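PDB 6I8F: EH1AB1 from Metagenome, which hydrolyses esters and probably does so through the serine-based mechanism of the alpha/beta hydrolase fold. Local coordinates for residues Leu93-Ile98 and Ala166-Val171; Gly104-Asn109 and Asp230-Ala235; Ala151-Arg156 and Ala191-Pro196. All coordinates share one frame; numbering follows the deposited sequence.

Contact 1. Residues Leu93-Ile98 and Ala166-Val171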
loop_
_atom_site.group_PDB
_atom_site.type_symbol
_atom_site.label_atom_id
_atom_site.label_comp_id
_atom_site.label_asym_id
_atom_site.label_seq_id
_atom_site.Cartn_x
_atom_site.Cartn_y
_atom_site.Cartn_z
ATOM N N LEU A 93 25.214 7.352 0.786
ATOM C CA LEU A 93 24.385 6.842 1.870
ATOM C C LEU A 93 22.974 6.601 1.329
ATOM O O LEU A 93 22.314 7.529 0.887
ATOM C CB LEU A 93 24.373 7.849 3.022
ATOM C CG LEU A 93 25.742 8.207 3.601
ATOM C CD1 LEU A 93 25.603 9.265 4.690
ATOM C CD2 LEU A 93 26.455 6.971 4.127
ATOM N N LEU A 94 22.533 5.343 1.343
ATOM C CA LEU A 94 21.233 4.997 0.795
ATOM C C LEU A 94 20.254 4.743 1.927
ATOM O O LEU A 94 20.622 4.189 2.965
ATOM C CB LEU A 94 21.349 3.746 -0.076
ATOM C CG LEU A 94 22.070 3.932 -1.403
ATOM C CD1 LEU A 94 22.278 2.591 -2.080
ATOM C CD2 LEU A 94 21.296 4.881 -2.311
ATOM N N PRO A 95 18.959 5.056 1.717
ATOM C CA PRO A 95 17.913 4.501 2.563
ATOM C C PRO A 95 18.127 2.978 2.499
ATOM O O PRO A 95 18.500 2.447 1.452
ATOM C CB PRO A 95 16.577 4.957 1.957
ATOM C CG PRO A 95 16.943 5.911 0.821
ATOM C CD PRO A 95 18.432 5.808 0.571
ATOM N N THR A 96 17.938 2.302 3.631
ATOM C CA THR A 96 18.421 0.938 3.804
ATOM C C THR A 96 17.354 0.111 4.526
ATOM O O THR A 96 16.820 0.542 5.541
ATOM C CB THR A 96 19.748 0.917 4.578
ATOM O OG1 THR A 96 20.745 1.573 3.791
ATOM C CG2 THR A 96 20.208 -0.485 4.911
ATOM N N LEU A 97 17.081 -1.079 3.994
ATOM C CA LEU A 97 16.193 -2.042 4.631
ATOM C C LEU A 97 17.033 -3.163 5.242
ATOM O O LEU A 97 17.697 -3.903 4.510
ATOM C CB LEU A 97 15.226 -2.604 3.586
ATOM C CG LEU A 97 14.383 -3.804 4.029
ATOM C CD1 LEU A 97 13.518 -3.460 5.225
ATOM C CD2 LEU A 97 13.518 -4.302 2.884
ATOM N N ILE A 98 16.976 -3.283 6.572
ATOM C CA ILE A 98 17.494 -4.436 7.275
ATOM C C ILE A 98 16.436 -5.540 7.228
ATOM O O ILE A 98 15.348 -5.388 7.783
ATOM C CB ILE A 98 17.907 -4.082 8.715
ATOM C CG1 ILE A 98 18.995 -3.007 8.707
ATOM C CG2 ILE A 98 18.335 -5.332 9.476
ATOM C CD1 ILE A 98 19.048 -2.166 9.948
ATOM N N ALA A 166 21.113 7.091 8.036
ATOM C CA ALA A 166 20.652 6.841 9.392
ATOM C C ALA A 166 19.241 7.398 9.616
ATOM O O ALA A 166 18.540 6.955 10.512
ATOM C CB ALA A 166 21.625 7.470 10.356
ATOM N N ALA A 167 18.837 8.391 8.820
ATOM C CA ALA A 167 17.474 8.915 8.884
ATOM C C ALA A 167 16.488 7.994 8.150
ATOM O O ALA A 167 15.283 8.145 8.317
ATOM C CB ALA A 167 17.436 10.311 8.328
ATOM N N ARG A 168 16.988 7.048 7.345
ATOM C CA ARG A 168 16.123 6.207 6.508
ATOM C C ARG A 168 16.561 4.740 6.614
ATOM O O ARG A 168 16.988 4.130 5.645
ATOM C CB ARG A 168 16.101 6.723 5.066
ATOM C CG ARG A 168 15.386 8.060 4.915
ATOM C CD ARG A 168 15.375 8.600 3.497
ATOM N NE ARG A 168 16.732 8.787 3.020
ATOM C CZ ARG A 168 17.092 8.983 1.751
ATOM N NH1 ARG A 168 16.167 9.089 0.804
ATOM N NH2 ARG A 168 18.387 9.046 1.446
ATOM N N LEU A 169 16.371 4.192 7.812
ATOM C CA LEU A 169 16.709 2.821 8.162
ATOM C C LEU A 169 15.417 2.053 8.438
ATOM O O LEU A 169 14.764 2.315 9.435
ATOM C CB LEU A 169 17.577 2.860 9.423
ATOM C CG LEU A 169 18.924 2.167 9.346
ATOM C CD1 LEU A 169 19.718 2.653 8.139
ATOM C CD2 LEU A 169 19.697 2.415 10.632
ATOM N N ALA A 170 15.063 1.114 7.559
ATOM C CA ALA A 170 13.883 0.283 7.751
ATOM C C ALA A 170 14.308 -1.075 8.313
ATOM O O ALA A 170 15.451 -1.494 8.147
ATOM C CB ALA A 170 13.163 0.111 6.437
ATOM N N VAL A 171 13.352 -1.780 8.910
ATOM C CA VAL A 171 13.470 -3.211 9.174
ATOM C C VAL A 171 12.314 -3.916 8.465
ATOM O O VAL A 171 11.256 -3.318 8.215
ATOM C CB VAL A 171 13.454 -3.537 10.679
ATOM C CG1 VAL A 171 14.686 -2.980 11.364
ATOM C CG2 VAL A 171 12.175 -3.059 11.369
#

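Contact 2. Residues Gly104-Asn109 and Asp230-Ala235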
loop_
_atom_site.group_PDB
_atom_site.type_symbol
_atom_site.label_atom_id
_atom_site.label_comp_id
_atom_site.label_asym_id
_atom_site.label_seq_id
_atom_site.Cartn_x
_atom_site.Cartn_y
_atom_site.Cartn_z
ATOM N N GLY A 104 10.556 -19.845 10.424
ATOM C CA GLY A 104 10.089 -20.294 11.727
ATOM C C GLY A 104 11.151 -20.224 12.821
ATOM O O GLY A 104 10.991 -20.887 13.857
ATOM N N PHE A 105 12.203 -19.418 12.602
ATOM C CA PHE A 105 13.361 -19.284 13.490
ATOM C C PHE A 105 14.189 -20.590 13.545
ATOM O O PHE A 105 15.026 -20.768 14.443
ATOM C CB PHE A 105 12.918 -18.834 14.889
ATOM C CG PHE A 105 12.143 -17.533 14.967
ATOM C CD1 PHE A 105 12.781 -16.315 14.822
ATOM C CD2 PHE A 105 10.783 -17.528 15.244
ATOM C CE1 PHE A 105 12.071 -15.124 14.917
ATOM C CE2 PHE A 105 10.070 -16.336 15.313
ATOM C CZ PHE A 105 10.721 -15.131 15.167
ATOM N N VAL A 106 13.999 -21.483 12.567
ATOM C CA VAL A 106 14.670 -22.804 12.552
ATOM C C VAL A 106 15.411 -23.026 11.226
ATOM O O VAL A 106 16.459 -23.669 11.224
ATOM C CB VAL A 106 13.681 -23.955 12.832
ATOM C CG1 VAL A 106 14.333 -25.326 12.685
ATOM C CG2 VAL A 106 13.047 -23.821 14.207
ATOM N N ILE A 107 14.857 -22.527 10.112
ATOM C CA ILE A 107 15.458 -22.687 8.781
ATOM C C ILE A 107 15.511 -21.318 8.086
ATOM O O ILE A 107 15.161 -20.296 8.676
ATOM C CB ILE A 107 14.670 -23.722 7.957
ATOM C CG1 ILE A 107 13.280 -23.205 7.570
ATOM C CG2 ILE A 107 14.603 -25.054 8.695
ATOM C CD1 ILE A 107 12.453 -24.197 6.808
ATOM N N GLY A 108 15.935 -21.321 6.821
ATOM C CA GLY A 108 16.191 -20.094 6.077
ATOM C C GLY A 108 17.546 -19.509 6.429
ATOM O O GLY A 108 18.081 -19.718 7.525
ATOM N N ASN A 109 18.096 -18.740 5.491
ATOM C CA ASN A 109 19.369 -18.044 5.674
ATOM C C ASN A 109 19.434 -16.962 4.591
ATOM O O ASN A 109 18.450 -16.735 3.868
ATOM C CB ASN A 109 20.553 -19.021 5.610
ATOM C CG ASN A 109 20.514 -19.860 4.351
ATOM O OD1 ASN A 109 20.424 -19.316 3.255
ATOM N ND2 ASN A 109 20.495 -21.178 4.492
ATOM N N ASP A 230 4.937 -28.386 15.477
ATOM C CA ASP A 230 5.725 -28.735 16.667
ATOM C C ASP A 230 7.214 -28.834 16.324
ATOM O O ASP A 230 8.053 -28.451 17.125
ATOM C CB ASP A 230 5.239 -30.037 17.303
ATOM C CG ASP A 230 3.887 -29.877 17.966
ATOM O OD1 ASP A 230 3.235 -30.907 18.215
ATOM O OD2 ASP A 230 3.496 -28.715 18.217
ATOM N N TRP A 231 7.517 -29.333 15.124
ATOM C CA TRP A 231 8.889 -29.461 14.656
ATOM C C TRP A 231 9.612 -28.105 14.741
ATOM O O TRP A 231 10.817 -28.073 15.004
ATOM C CB TRP A 231 8.908 -30.042 13.237
ATOM C CG TRP A 231 10.260 -30.416 12.715
ATOM C CD1 TRP A 231 10.891 -31.619 12.852
ATOM C CD2 TRP A 231 11.137 -29.592 11.924
ATOM N NE1 TRP A 231 12.094 -31.604 12.197
ATOM C CE2 TRP A 231 12.274 -30.374 11.618
ATOM C CE3 TRP A 231 11.075 -28.277 11.446
ATOM C CZ2 TRP A 231 13.338 -29.876 10.863
ATOM C CZ3 TRP A 231 12.123 -27.790 10.692
ATOM C CH2 TRP A 231 13.239 -28.577 10.411
ATOM N N PHE A 232 8.867 -27.010 14.524
ATOM C CA PHE A 232 9.376 -25.649 14.629
ATOM C C PHE A 232 9.229 -25.129 16.061
ATOM O O PHE A 232 10.196 -24.643 16.673
ATOM C CB PHE A 232 8.637 -24.722 13.658
ATOM C CG PHE A 232 9.017 -24.934 12.216
ATOM C CD1 PHE A 232 10.130 -24.307 11.678
ATOM C CD2 PHE A 232 8.290 -25.799 11.412
ATOM C CE1 PHE A 232 10.497 -24.523 10.360
ATOM C CE2 PHE A 232 8.662 -26.016 10.094
ATOM C CZ PHE A 232 9.763 -25.378 9.570
ATOM N N TRP A 233 7.997 -25.202 16.563
ATOM C CA TRP A 233 7.606 -24.586 17.807
ATOM C C TRP A 233 8.444 -25.119 18.983
ATOM O O TRP A 233 8.899 -24.341 19.828
ATOM C CB TRP A 233 6.101 -24.786 18.027
ATOM C CG TRP A 233 5.610 -24.123 19.273
ATOM C CD1 TRP A 233 5.381 -24.719 20.477
ATOM C CD2 TRP A 233 5.351 -22.722 19.462
ATOM N NE1 TRP A 233 4.974 -23.791 21.397
ATOM C CE2 TRP A 233 4.941 -22.559 20.803
ATOM C CE3 TRP A 233 5.414 -21.592 18.637
ATOM C CZ2 TRP A 233 4.600 -21.315 21.332
ATOM C CZ3 TRP A 233 5.068 -20.365 19.159
ATOM C CH2 TRP A 233 4.668 -20.231 20.488
ATOM N N GLU A 234 8.685 -26.435 19.008
ATOM C CA GLU A 234 9.332 -27.103 20.135
ATOM C C GLU A 234 10.849 -26.914 20.078
ATOM O O GLU A 234 11.535 -27.045 21.090
ATOM C CB GLU A 234 8.948 -28.584 20.155
ATOM C CG GLU A 234 7.468 -28.777 20.457
ATOM C CD GLU A 234 7.007 -30.191 20.750
ATOM O OE1 GLU A 234 7.718 -31.145 20.375
ATOM O OE2 GLU A 234 5.931 -30.324 21.353
ATOM N N ALA A 235 11.369 -26.609 18.885
ATOM C CA ALA A 235 12.769 -26.309 18.730
ATOM C C ALA A 235 13.058 -24.924 19.320
ATOM O O ALA A 235 14.110 -24.689 19.930
ATOM C CB ALA A 235 13.134 -26.400 17.265
#

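Contact 3. Residues Ala151-Arg156 and Ala191-Pro196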
loop_
_atom_site.group_PDB
_atom_site.type_symbol
_atom_site.label_atom_id
_atom_site.label_comp_id
_atom_site.label_asym_id
_atom_site.label_seq_id
_atom_site.Cartn_x
_atom_site.Cartn_y
_atom_site.Cartn_z
ATOM N N ALA A 151 21.537 -6.654 15.432
ATOM C CA ALA A 151 21.857 -6.283 14.038
ATOM C C ALA A 151 21.378 -4.854 13.733
ATOM O O ALA A 151 22.121 -4.042 13.155
ATOM C CB ALA A 151 21.242 -7.278 13.087
ATOM N N PHE A 152 20.136 -4.544 14.120
ATOM C CA PHE A 152 19.573 -3.221 13.865
ATOM C C PHE A 152 20.340 -2.143 14.643
ATOM O O PHE A 152 20.710 -1.103 14.083
ATOM C CB PHE A 152 18.083 -3.140 14.202
ATOM C CG PHE A 152 17.592 -1.720 14.140
ATOM C CD1 PHE A 152 17.439 -1.087 12.918
ATOM C CD2 PHE A 152 17.409 -0.979 15.294
ATOM C CE1 PHE A 152 17.075 0.250 12.854
ATOM C CE2 PHE A 152 17.035 0.355 15.230
ATOM C CZ PHE A 152 16.861 0.965 14.010
ATOM N N ARG A 153 20.563 -2.377 15.941
ATOM C CA ARG A 153 21.289 -1.395 16.782
ATOM C C ARG A 153 22.691 -1.163 16.188
ATOM O O ARG A 153 23.142 -0.044 16.087
ATOM C CB ARG A 153 21.374 -1.872 18.237
ATOM C CG ARG A 153 20.066 -1.849 19.012
ATOM C CD ARG A 153 20.269 -2.202 20.479
ATOM N NE ARG A 153 19.061 -2.025 21.282
ATOM C CZ ARG A 153 18.720 -2.761 22.348
ATOM N NH1 ARG A 153 19.430 -3.831 22.681
ATOM N NH2 ARG A 153 17.659 -2.432 23.070
ATOM N N HIS A 154 23.366 -2.238 15.773
ATOM C CA HIS A 154 24.742 -2.146 15.261
ATOM C C HIS A 154 24.797 -1.345 13.948
ATOM O O HIS A 154 25.667 -0.486 13.759
ATOM C CB HIS A 154 25.338 -3.541 15.079
ATOM C CG HIS A 154 26.735 -3.512 14.558
ATOM N ND1 HIS A 154 27.824 -3.282 15.383
ATOM C CD2 HIS A 154 27.221 -3.636 13.304
ATOM C CE1 HIS A 154 28.927 -3.293 14.659
ATOM N NE2 HIS A 154 28.584 -3.513 13.377
ATOM N N ILE A 155 23.889 -1.651 13.018
ATOM C CA ILE A 155 23.836 -0.920 11.730
ATOM C C ILE A 155 23.395 0.534 11.968
ATOM O O ILE A 155 23.980 1.451 11.383
ATOM C CB ILE A 155 22.958 -1.669 10.719
ATOM C CG1 ILE A 155 23.631 -2.996 10.347
ATOM C CG2 ILE A 155 22.670 -0.791 9.507
ATOM C CD1 ILE A 155 22.700 -4.062 9.823
ATOM N N ARG A 156 22.405 0.744 12.845
ATOM C CA ARG A 156 21.949 2.098 13.218
ATOM C C ARG A 156 23.138 2.912 13.750
ATOM O O ARG A 156 23.338 4.052 13.366
ATOM C CB ARG A 156 20.818 2.027 14.253
ATOM C CG ARG A 156 20.321 3.373 14.773
ATOM C CD ARG A 156 19.675 3.297 16.153
ATOM N NE ARG A 156 20.553 2.788 17.204
ATOM C CZ ARG A 156 20.150 2.139 18.299
ATOM N NH1 ARG A 156 18.864 1.970 18.557
ATOM N NH2 ARG A 156 21.048 1.645 19.134
ATOM N N ALA A 191 12.773 0.527 25.018
ATOM C CA ALA A 191 14.076 0.820 25.629
ATOM C C ALA A 191 14.409 2.319 25.562
ATOM O O ALA A 191 15.457 2.729 26.050
ATOM C CB ALA A 191 15.133 0.002 24.942
ATOM N N GLY A 192 13.540 3.125 24.938
ATOM C CA GLY A 192 13.743 4.559 24.817
ATOM C C GLY A 192 14.864 4.920 23.857
ATOM O O GLY A 192 15.477 5.964 23.999
ATOM N N GLU A 193 15.147 4.078 22.857
ATOM C CA GLU A 193 16.171 4.475 21.882
ATOM C C GLU A 193 15.523 4.675 20.505
ATOM O O GLU A 193 14.322 4.422 20.316
ATOM C CB GLU A 193 17.374 3.528 21.877
ATOM C CG GLU A 193 17.072 2.066 22.098
ATOM C CD GLU A 193 18.337 1.230 22.037
ATOM O OE1 GLU A 193 18.624 0.670 20.962
ATOM O OE2 GLU A 193 19.049 1.167 23.057
ATOM N N THR A 194 16.327 5.202 19.578
ATOM C CA THR A 194 15.945 5.414 18.194
ATOM C C THR A 194 15.669 4.068 17.521
ATOM O O THR A 194 16.504 3.188 17.480
ATOM C CB THR A 194 17.030 6.198 17.457
ATOM O OG1 THR A 194 17.131 7.430 18.167
ATOM C CG2 THR A 194 16.719 6.458 15.999
ATOM N N GLY A 195 14.454 3.936 16.999
ATOM C CA GLY A 195 14.057 2.762 16.311
ATOM C C GLY A 195 14.108 2.964 14.805
ATOM O O GLY A 195 14.494 4.028 14.325
ATOM N N PRO A 196 13.704 1.931 14.033
ATOM C CA PRO A 196 13.633 2.018 12.580
ATOM C C PRO A 196 12.691 3.130 12.119
ATOM O O PRO A 196 11.750 3.447 12.816
ATOM C CB PRO A 196 13.063 0.652 12.175
ATOM C CG PRO A 196 13.467 -0.258 13.307
ATOM C CD PRO A 196 13.290 0.612 14.532
#

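Contact 1. Residues Leu93-Ile98 and Ala166-Val171
R168 lies alongside P95 where two parallel strands, 94-98 and 169-171, begin to pair, and its side chain can be followed beside the proline ring atom by atom. CB starts the contact, 3.6 Å from P95 CB. CD comes near both P95 CB and CG, and the bend at chi3 (-59°) sets NE 3.6 Å from P95 CG. At the tip CZ comes to 3.2 Å from P95 CG, NH1 lies 3.3 Å from the same P95 CG, and NH2 lies 3.4 Å from P95 CD. One face of the guanidinium is thus covered over its centre by P95 CG, and its N-H groups find partners elsewhere: NE pairs with D165 in a salt bridge and NH1 bonds to the carbonyl of F327.

Beyond this point the backbones take over. T96 N donates to R168 O (2.9 Å), A170 N to T96 O (2.7 Å) and I98 N to A170 O (2.8 Å), the alternating pattern of parallel strands. L97 CD1 meets A170 CB on one face of the sheet; T96, L169, I98 and V171 point to the other.

The pair belongs to the central sheet of the alpha/beta hydrolase fold, with strand 127-132 flanking 94-100. Helix 310-327 packs on the L97 and A170 face through M323, and helix 143-157 lies on the I98 and V171 face through F152.

Contact 2. Residues Gly104-Asn109 and Asp230-Ala235
V106 and F232 meet with their side chains crossing obliquely, V106 CB lying 3.8 Å from F232 CD1. With CG1 anti to its backbone N (chi1 174°), V106 sends that methyl to the six-membered part of the W231 indole, 3.9 Å from CZ3. Its other methyl, CG2, lies between F232 CD1 and A235 CB, 3.9 Å from the first and 4.0 Å from the second. One branched residue of the loop therefore touches three residues of helix 230-236.

I107 approaches both aromatics at about a right angle. Its CD1 comes up to the edge of the F232 ring, near the ring plane and 4.0 Å from CZ, and its CG2 likewise meets the rim of the indole, 4.1 Å from W231 CH2. The two rings are themselves fitted together within the helix: W231 CE3 stands 3.5 Å above the centre of the F232 ring, and F232 CD2 lies at the indole edge in its plane, an edge-to-face relation between consecutive residues. G104 adds its backbone, with CA 4.0 Å from F232 CD1; a side chain at this position would run into that ring. G104 belongs to the glycine-rich loop that, in related esterases, helps form the oxyanion hole.

Farther out, the indole stacks with H43, and I107 also touches V50 and D51 of helix 43-55, so the contact joins the loop after strand 94-100 to both helices. W231 NE1 bonds to L41 O and V106 O accepts from R47 NE, both partners outside the two segments. Across the pair itself the chemistry is apolar, carbon against carbon, and the contact rests on the fit of apolar surfaces, with methyl groups set against ring edges.

Contact 3. Residues Ala151-Arg156 and Ala191-Pro196
R156 sends CG anti to its backbone N and bends at chi3 (59°), while R153 runs extended from CG to NE, and the two arginines converge on one carboxylate oxygen of E193. R153 NE and R156 NH1 form salt bridges with E193 OE1, each at 2.7 Å, reaching it from opposite faces of the carboxylate plane. The R156 bond is the straighter, at 162° against 132°, and E193 OE1 lies in the plane of its guanidinium. The same NH1 also donates to T194 O (2.9 Å), again in that plane.

Deeper in, P196 CG sits over one face of the F152 ring in a CH-pi contact, 3.9 Å from the centroid, while T194 O lies at the ring edge. F152 also touches V184 and C188 of helix 176-190, whose end is closed by a Schellman motif at G192.

A leucine in place of R156 would probably leave T194 O without this donor and E193 with R153 as its remaining arginine partner here. Two positive groups sharing one oxygen are likely to hold E193 ionised, so that salt bridges at the outer side and ring packing inside together join helix 143-157 to the loop before strand 198-202.

Contacts 1 and 3 form one continuous piece of the fold, with centres 11 Å apart: L169 CD2 packs 3.4 Å from R156 CA, I98 CD1 lies 3.5 Å from F152 CD1, and V171 CG1 lies 3.6 Å from P196 CG. Side chains of the strand pair thus pack against helix 143-157 and the loop 191-196 together. Contact 2 stands apart, its centre 28 Å from that of contact 1 and 26 Å from that of contact 3. A probable catalytic triad, S175, H300 and D270, relates the two regions: strand 169-174 of contact 1 leads into the likely nucleophile elbow at S175, and G104 of contact 2 lies near the triad without touching it.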